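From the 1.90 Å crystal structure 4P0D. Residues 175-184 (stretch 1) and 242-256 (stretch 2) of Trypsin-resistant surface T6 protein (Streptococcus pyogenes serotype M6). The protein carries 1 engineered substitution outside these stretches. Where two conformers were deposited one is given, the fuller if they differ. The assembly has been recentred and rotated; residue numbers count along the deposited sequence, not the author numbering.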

ATOM      1  N   SER A 175       3.863  -0.095   8.703  1.00 15.05           N
ATOM      2  CA  SER A 175       2.634   0.086   9.470  1.00 15.96           C
ATOM      3  C   SER A 175       1.558   0.739   8.601  1.00 16.46           C
ATOM      4  O   SER A 175       1.848   1.653   7.817  1.00 15.83           O
ATOM      5  CB  SER A 175       2.898   0.916  10.724  1.00 17.08           C
ATOM      6  OG  SER A 175       3.333   2.215  10.401  1.00 18.74           O
ATOM      7  N   LEU A 176       0.334   0.237   8.729  1.00 16.10           N
ATOM      8  CA  LEU A 176      -0.795   0.753   7.984  1.00 17.35           C
ATOM      9  C   LEU A 176      -1.828   1.268   8.955  1.00 17.46           C
ATOM     10  O   LEU A 176      -2.117   0.621   9.964  1.00 17.28           O
ATOM     11  CB  LEU A 176      -1.438  -0.342   7.153  1.00 17.17           C
ATOM     12  CG  LEU A 176      -0.639  -1.031   6.067  1.00 17.59           C
ATOM     13  CD1 LEU A 176      -1.448  -2.192   5.488  1.00 18.06           C
ATOM     14  CD2 LEU A 176      -0.266  -0.046   4.971  1.00 18.17           C
ATOM     15  N   THR A 177      -2.378   2.440   8.676  1.00 17.94           N
ATOM     16  CA  THR A 177      -3.605   2.872   9.350  1.00 19.16           C
ATOM     17  C   THR A 177      -4.618   3.225   8.268  1.00 19.61           C
ATOM     18  O   THR A 177      -4.244   3.536   7.136  1.00 18.97           O
ATOM     19  CB  THR A 177      -3.383   4.078  10.259  1.00 19.92           C
ATOM     20  OG1 THR A 177      -3.014   5.199   9.464  1.00 21.80           O
ATOM     21  CG2 THR A 177      -2.276   3.790  11.305  1.00 20.26           C
ATOM     22  N   PHE A 178      -5.898   3.173   8.598  1.00 19.77           N
ATOM     23  CA  PHE A 178      -6.911   3.522   7.616  1.00 20.55           C
ATOM     24  C   PHE A 178      -8.208   4.038   8.210  1.00 20.49           C
ATOM     25  O   PHE A 178      -8.502   3.793   9.386  1.00 20.69           O
ATOM     26  CB  PHE A 178      -7.154   2.369   6.635  1.00 22.92           C
ATOM     27  CG  PHE A 178      -7.509   1.063   7.271  1.00 24.23           C
ATOM     28  CD1 PHE A 178      -6.530   0.255   7.837  1.00 25.85           C
ATOM     29  CD2 PHE A 178      -8.826   0.613   7.253  1.00 25.57           C
ATOM     30  CE1 PHE A 178      -6.864  -0.965   8.405  1.00 26.93           C
ATOM     31  CE2 PHE A 178      -9.173  -0.606   7.819  1.00 26.35           C
ATOM     32  CZ  PHE A 178      -8.189  -1.395   8.394  1.00 27.19           C
ATOM     33  N   GLU A 179      -8.949   4.797   7.396  1.00 18.07           N
ATOM     34  CA  GLU A 179     -10.274   5.291   7.769  1.00 17.62           C
ATOM     35  C   GLU A 179     -11.295   4.423   7.065  1.00 15.79           C
ATOM     36  O   GLU A 179     -11.183   4.173   5.883  1.00 14.53           O
ATOM     37  CB  GLU A 179     -10.442   6.771   7.388  1.00 18.64           C
ATOM     38  CG  GLU A 179      -9.458   7.658   8.135  1.00 20.50           C
ATOM     39  CD  GLU A 179      -9.408   9.089   7.636  1.00 21.15           C
ATOM     40  OE1 GLU A 179      -8.927   9.340   6.501  1.00 21.02           O
ATOM     41  OE2 GLU A 179      -9.826   9.962   8.417  1.00 23.25           O
ATOM     42  N   LEU A 180     -12.272   3.936   7.819  1.00 15.02           N
ATOM     43  CA  LEU A 180     -13.267   3.015   7.293  1.00 14.19           C
ATOM     44  C   LEU A 180     -14.354   3.707   6.492  1.00 14.20           C
ATOM     45  O   LEU A 180     -14.710   4.845   6.776  1.00 13.42           O
ATOM     46  CB  LEU A 180     -13.936   2.259   8.437  1.00 14.21           C
ATOM     47  CG  LEU A 180     -13.043   1.315   9.239  1.00 14.51           C
ATOM     48  CD1 LEU A 180     -13.734   0.902  10.517  1.00 14.88           C
ATOM     49  CD2 LEU A 180     -12.701   0.086   8.415  1.00 14.99           C
ATOM     50  N   PRO A 181     -14.938   2.992   5.519  1.00 14.03           N
ATOM     51  CA  PRO A 181     -16.200   3.479   4.978  1.00 14.59           C
ATOM     52  C   PRO A 181     -17.264   3.389   6.071  1.00 15.05           C
ATOM     53  O   PRO A 181     -17.069   2.677   7.063  1.00 14.03           O
ATOM     54  CB  PRO A 181     -16.513   2.471   3.878  1.00 14.25           C
ATOM     55  CG  PRO A 181     -15.861   1.215   4.317  1.00 14.28           C
ATOM     56  CD  PRO A 181     -14.610   1.645   5.022  1.00 14.08           C
ATOM     57  N   SER A 182     -18.350   4.124   5.900  1.00 15.71           N
ATOM     58  CA  SER A 182     -19.497   4.025   6.770  1.00 17.22           C
ATOM     59  C   SER A 182     -20.598   3.340   5.970  1.00 17.11           C
ATOM     60  O   SER A 182     -21.069   3.888   4.985  1.00 16.95           O
ATOM     61  CB  SER A 182     -19.914   5.426   7.215  1.00 17.95           C
ATOM     62  OG  SER A 182     -20.960   5.374   8.157  1.00 19.79           O
ATOM     63  N   TYR A 183     -20.976   2.125   6.371  1.00 16.91           N
ATOM     64  CA  TYR A 183     -22.058   1.375   5.697  1.00 16.84           C
ATOM     65  C   TYR A 183     -23.274   1.325   6.606  1.00 17.49           C
ATOM     66  O   TYR A 183     -23.125   1.167   7.815  1.00 18.03           O
ATOM     67  CB  TYR A 183     -21.653  -0.072   5.428  1.00 15.87           C
ATOM     68  CG  TYR A 183     -20.448  -0.286   4.564  1.00 14.97           C
ATOM     69  CD1 TYR A 183     -20.324   0.351   3.330  1.00 14.33           C
ATOM     70  CD2 TYR A 183     -19.451  -1.186   4.945  1.00 14.50           C
ATOM     71  CE1 TYR A 183     -19.240   0.123   2.511  1.00 14.22           C
ATOM     72  CE2 TYR A 183     -18.346  -1.413   4.134  1.00 14.17           C
ATOM     73  CZ  TYR A 183     -18.255  -0.752   2.914  1.00 14.34           C
ATOM     74  OH  TYR A 183     -17.193  -0.962   2.106  1.00 14.35           O
ATOM     75  N   THR A 184     -24.465   1.465   6.041  1.00 18.18           N
ATOM     76  CA  THR A 184     -25.692   1.207   6.789  1.00 19.05           C
ATOM     77  C   THR A 184     -25.781  -0.288   7.090  1.00 20.35           C
ATOM     78  O   THR A 184     -25.219  -1.121   6.375  1.00 19.35           O
ATOM     79  CB  THR A 184     -26.970   1.657   6.041  1.00 18.62           C
ATOM     80  OG1 THR A 184     -27.166   0.880   4.852  1.00 17.81           O
ATOM     81  CG2 THR A 184     -26.897   3.130   5.698  1.00 17.85           C
ATOM     82  N   GLY A 242       3.676 -10.835   0.092  1.00 15.07           N
ATOM     83  CA  GLY A 242       2.782  -9.951   0.829  1.00 14.30           C
ATOM     84  C   GLY A 242       1.603 -10.724   1.402  1.00 13.89           C
ATOM     85  O   GLY A 242       1.728 -11.907   1.731  1.00 14.23           O
ATOM     86  N   PHE A 243       0.463 -10.049   1.504  1.00 13.05           N
ATOM     87  CA  PHE A 243      -0.706 -10.600   2.152  1.00 12.54           C
ATOM     88  C   PHE A 243      -1.999  -9.963   1.663  1.00 12.80           C
ATOM     89  O   PHE A 243      -2.005  -8.842   1.133  1.00 11.71           O
ATOM     90  CB  PHE A 243      -0.619 -10.395   3.664  1.00 12.39           C
ATOM     91  CG  PHE A 243      -0.760  -8.961   4.093  1.00 12.41           C
ATOM     92  CD1 PHE A 243       0.353  -8.117   4.130  1.00 12.08           C
ATOM     93  CD2 PHE A 243      -2.008  -8.441   4.449  1.00 12.35           C
ATOM     94  CE1 PHE A 243       0.222  -6.793   4.513  1.00 12.24           C
ATOM     95  CE2 PHE A 243      -2.133  -7.118   4.834  1.00 12.65           C
ATOM     96  CZ  PHE A 243      -1.020  -6.291   4.859  1.00 12.33           C
ATOM     97  N   ASN A 244      -3.083 -10.694   1.888  1.00 13.53           N
ATOM     98  CA  ASN A 244      -4.435 -10.156   1.855  1.00 14.08           C
ATOM     99  C   ASN A 244      -5.044 -10.352   3.232  1.00 14.34           C
ATOM    100  O   ASN A 244      -4.786 -11.360   3.893  1.00 15.28           O
ATOM    101  CB  ASN A 244      -5.291 -10.839   0.795  1.00 14.38           C
ATOM    102  CG  ASN A 244      -4.787 -10.585  -0.617  1.00 14.52           C
ATOM    103  OD1 ASN A 244      -4.430  -9.476  -0.953  1.00 15.89           O
ATOM    104  ND2 ASN A 244      -4.731 -11.623  -1.427  1.00 15.08           N
ATOM    105  N   LEU A 245      -5.800  -9.362   3.680  1.00 15.29           N
ATOM    106  CA  LEU A 245      -6.459  -9.409   4.974  1.00 15.38           C
ATOM    107  C   LEU A 245      -7.873  -8.823   4.807  1.00 15.46           C
ATOM    108  O   LEU A 245      -8.045  -7.631   4.535  1.00 14.19           O
ATOM    109  CB  LEU A 245      -5.651  -8.654   6.034  1.00 16.36           C
ATOM    110  CG  LEU A 245      -5.810  -9.126   7.484  1.00 17.21           C
ATOM    111  CD1 LEU A 245      -4.960  -8.309   8.436  1.00 18.18           C
ATOM    112  CD2 LEU A 245      -7.259  -9.082   7.904  1.00 17.66           C
ATOM    113  N   SER A 246      -8.875  -9.678   4.953  1.00 15.37           N
ATOM    114  CA  SER A 246     -10.257  -9.257   4.822  1.00 16.25           C
ATOM    115  C   SER A 246     -10.822  -9.131   6.216  1.00 16.77           C
ATOM    116  O   SER A 246     -10.805 -10.103   6.974  1.00 18.26           O
ATOM    117  CB  SER A 246     -11.069 -10.271   3.994  1.00 15.82           C
ATOM    118  OG  SER A 246     -12.429  -9.873   3.891  1.00 15.83           O
ATOM    119  N   PHE A 247     -11.327  -7.950   6.562  1.00 16.68           N
ATOM    120  CA  PHE A 247     -11.969  -7.766   7.868  1.00 16.59           C
ATOM    121  C   PHE A 247     -13.478  -7.961   7.785  1.00 16.94           C
ATOM    122  O   PHE A 247     -14.070  -7.892   6.708  1.00 16.12           O
ATOM    123  CB  PHE A 247     -11.686  -6.377   8.433  1.00 17.53           C
ATOM    124  CG  PHE A 247     -10.245  -6.144   8.812  1.00 17.18           C
ATOM    125  CD1 PHE A 247      -9.747  -6.609  10.018  1.00 17.44           C
ATOM    126  CD2 PHE A 247      -9.404  -5.423   7.975  1.00 17.41           C
ATOM    127  CE1 PHE A 247      -8.435  -6.380  10.380  1.00 17.59           C
ATOM    128  CE2 PHE A 247      -8.087  -5.186   8.332  1.00 17.27           C
ATOM    129  CZ  PHE A 247      -7.598  -5.675   9.524  1.00 17.46           C
ATOM    130  N   ILE A 248     -14.077  -8.210   8.944  1.00 16.49           N
ATOM    131  CA  ILE A 248     -15.510  -8.382   9.083  1.00 17.55           C
ATOM    132  C   ILE A 248     -16.093  -7.079   9.614  1.00 16.16           C
ATOM    133  O   ILE A 248     -16.029  -6.796  10.825  1.00 15.14           O
ATOM    134  CB  ILE A 248     -15.817  -9.560  10.040  1.00 18.98           C
ATOM    135  CG1 ILE A 248     -15.073 -10.809   9.551  1.00 20.27           C
ATOM    136  CG2 ILE A 248     -17.328  -9.772  10.164  1.00 19.29           C
ATOM    137  CD1 ILE A 248     -15.215 -12.015  10.466  1.00 21.92           C
ATOM    138  N   TYR A 249     -16.667  -6.287   8.701  1.00 16.01           N
ATOM    139  CA  TYR A 249     -17.078  -4.893   9.002  1.00 15.94           C
ATOM    140  C   TYR A 249     -17.794  -4.725  10.329  1.00 16.57           C
ATOM    141  O   TYR A 249     -17.424  -3.873  11.153  1.00 16.18           O
ATOM    142  CB  TYR A 249     -17.961  -4.320   7.889  1.00 15.30           C
ATOM    143  CG  TYR A 249     -18.382  -2.886   8.126  1.00 15.00           C
ATOM    144  CD1 TYR A 249     -17.539  -1.829   7.784  1.00 14.95           C
ATOM    145  CD2 TYR A 249     -19.631  -2.577   8.668  1.00 15.57           C
ATOM    146  CE1 TYR A 249     -17.907  -0.530   7.993  1.00 15.16           C
ATOM    147  CE2 TYR A 249     -20.020  -1.266   8.884  1.00 15.42           C
ATOM    148  CZ  TYR A 249     -19.156  -0.246   8.536  1.00 15.84           C
ATOM    149  OH  TYR A 249     -19.514   1.066   8.704  1.00 15.78           O
ATOM    150  N   ASP A 250     -18.828  -5.535  10.527  1.00 18.63           N
ATOM    151  CA  ASP A 250     -19.662  -5.426  11.718  1.00 21.06           C
ATOM    152  C   ASP A 250     -18.849  -5.646  13.006  1.00 21.25           C
ATOM    153  O   ASP A 250     -19.079  -4.940  13.999  1.00 24.16           O
ATOM    154  CB  ASP A 250     -20.875  -6.364  11.630  1.00 22.82           C
ATOM    155  CG  ASP A 250     -21.882  -5.924  10.565  1.00 24.98           C
ATOM    156  OD1 ASP A 250     -21.917  -4.731  10.220  1.00 25.49           O
ATOM    157  OD2 ASP A 250     -22.652  -6.771  10.070  1.00 26.95           O
ATOM    158  N   SER A 251     -17.881  -6.570  12.973  0.70 20.26           N
ATOM    159  CA  SER A 251     -17.056  -6.883  14.153  0.70 19.77           C
ATOM    160  C   SER A 251     -16.101  -5.758  14.578  0.70 19.48           C
ATOM    161  O   SER A 251     -15.550  -5.791  15.679  0.70 18.00           O
ATOM    162  CB  SER A 251     -16.227  -8.150  13.906  0.70 20.71           C
ATOM    163  OG  SER A 251     -15.075  -7.862  13.118  0.70 20.42           O
ATOM    164  N   LEU A 252     -15.881  -4.783  13.699  1.00 19.14           N
ATOM    165  CA  LEU A 252     -14.944  -3.688  13.985  1.00 18.58           C
ATOM    166  C   LEU A 252     -15.515  -2.602  14.891  1.00 19.19           C
ATOM    167  O   LEU A 252     -14.754  -1.815  15.471  1.00 17.76           O
ATOM    168  CB  LEU A 252     -14.410  -3.073  12.695  1.00 18.29           C
ATOM    169  CG  LEU A 252     -13.664  -4.007  11.737  1.00 17.58           C
ATOM    170  CD1 LEU A 252     -13.104  -3.225  10.553  1.00 17.52           C
ATOM    171  CD2 LEU A 252     -12.552  -4.775  12.443  1.00 17.59           C
ATOM    172  N   GLU A 253     -16.844  -2.557  15.042  1.00 20.11           N
ATOM    173  CA  GLU A 253     -17.487  -1.549  15.898  1.00 21.12           C
ATOM    174  C   GLU A 253     -17.040  -0.130  15.509  1.00 21.16           C
ATOM    175  O   GLU A 253     -16.771   0.695  16.372  1.00 20.12           O
ATOM    176  CB  GLU A 253     -17.182  -1.809  17.392  1.00 23.27           C
ATOM    177  CG  GLU A 253     -17.693  -3.132  17.926  1.00 24.05           C
ATOM    178  CD  GLU A 253     -17.083  -3.536  19.251  1.00 26.60           C
ATOM    179  OE1 GLU A 253     -16.497  -2.699  19.988  1.00 28.67           O
ATOM    180  OE2 GLU A 253     -17.194  -4.729  19.565  1.00 28.25           O
ATOM    181  N   SER A 254     -16.904   0.114  14.209  1.00 21.28           N
ATOM    182  CA  SER A 254     -16.471   1.414  13.671  1.00 22.25           C
ATOM    183  C   SER A 254     -15.109   1.919  14.189  1.00 21.63           C
ATOM    184  O   SER A 254     -14.846   3.119  14.183  1.00 21.28           O
ATOM    185  CB  SER A 254     -17.551   2.476  13.921  1.00 24.16           C
ATOM    186  OG  SER A 254     -18.840   1.988  13.570  1.00 25.02           O
ATOM    187  N   ILE A 255     -14.245   1.006  14.631  1.00 21.10           N
ATOM    188  CA  ILE A 255     -12.892   1.362  15.069  1.00 21.01           C
ATOM    189  C   ILE A 255     -11.917   0.663  14.120  1.00 19.91           C
ATOM    190  O   ILE A 255     -12.022  -0.542  13.907  1.00 18.79           O
ATOM    191  CB  ILE A 255     -12.670   0.932  16.540  1.00 21.76           C
ATOM    192  CG1 ILE A 255     -13.480   1.840  17.469  1.00 23.28           C
ATOM    193  CG2 ILE A 255     -11.194   0.977  16.942  1.00 21.73           C
ATOM    194  CD1 ILE A 255     -13.749   1.235  18.839  1.00 23.72           C
ATOM    195  N   SER A 256     -10.991   1.408  13.524  1.00 19.63           N
ATOM    196  CA  SER A 256     -10.072   0.823  12.533  1.00 19.85           C
ATOM    197  C   SER A 256      -8.944   0.068  13.204  1.00 18.17           C
ATOM    198  O   SER A 256      -8.333   0.591  14.114  1.00 17.55           O
ATOM    199  CB  SER A 256      -9.400   1.896  11.669  1.00 21.11           C
ATOM    200  OG  SER A 256     -10.358   2.627  10.956  1.00 26.03           O
TER
HETATM  201  O   HOH W   1     -12.351   4.862  10.583  1.00 21.92           O

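The contact buries 527 Å² between the two stretches, counting both sides, and no backbone-to-backbone hydrogen bond crosses it; side chains make the connection.

Tyr249 contributes most. Its CA-to-CB bond points toward stretch 1, and chi1 of -179° (t) extends the ring to the backbone there: Tyr183 N donates to Tyr249 OH over 2.9 Å, with an N-H...acceptor angle of 174°, almost linear. The same hydroxyl makes a weak bond to Pro181, Tyr249 OH to Pro181 O being 3.4 Å, and this oxygen lies near the plane of the Tyr249 ring, at its edge. One face of that ring receives the edge of Tyr183. The planes meet at 55°, the centroids are 4.8 Å apart, and Tyr183 CD2 approaches Tyr249 CE1 to 3.5 Å. With chi1 at -60° (m), Tyr183 sets its ring against Tyr249, while its own hydroxyl is bonded elsewhere in the structure.

Ser256 provides the second polar anchor. At chi1 -61° (m), its hydroxyl donates to the carbonyl of Phe178, with Ser256 OG 2.7 Å from Phe178 O. Water 1 extends the link, accepting from Leu180 N at 2.9 Å and donating to Ser256 OG at 3.0 Å.

Leu180, in the m,t rotamer (-65°, 166°), spreads over the end of stretch 2. Leu180 CD2 and Leu180 CD1 lie 4.0 and 4.2 Å from Leu252 CD1, and Leu180 CD1 is also 4.0 Å from Ile255 C, against the backbone of the type I' turn from Leu252 to Ile255.

Phe178 starts sideways at CB, but chi1 of 55° (p) brings its ring end nearer, while chi2 of -79° only tilts the ring plane: Phe178 CZ is 3.8 Å from Phe247 CE2. With planes at 35° and centroids 6.0 Å apart, this pair is oblique. Farther along, Leu176 CD1 touches the edge of the Phe243 ring, 4.2 Å from Phe243 CZ.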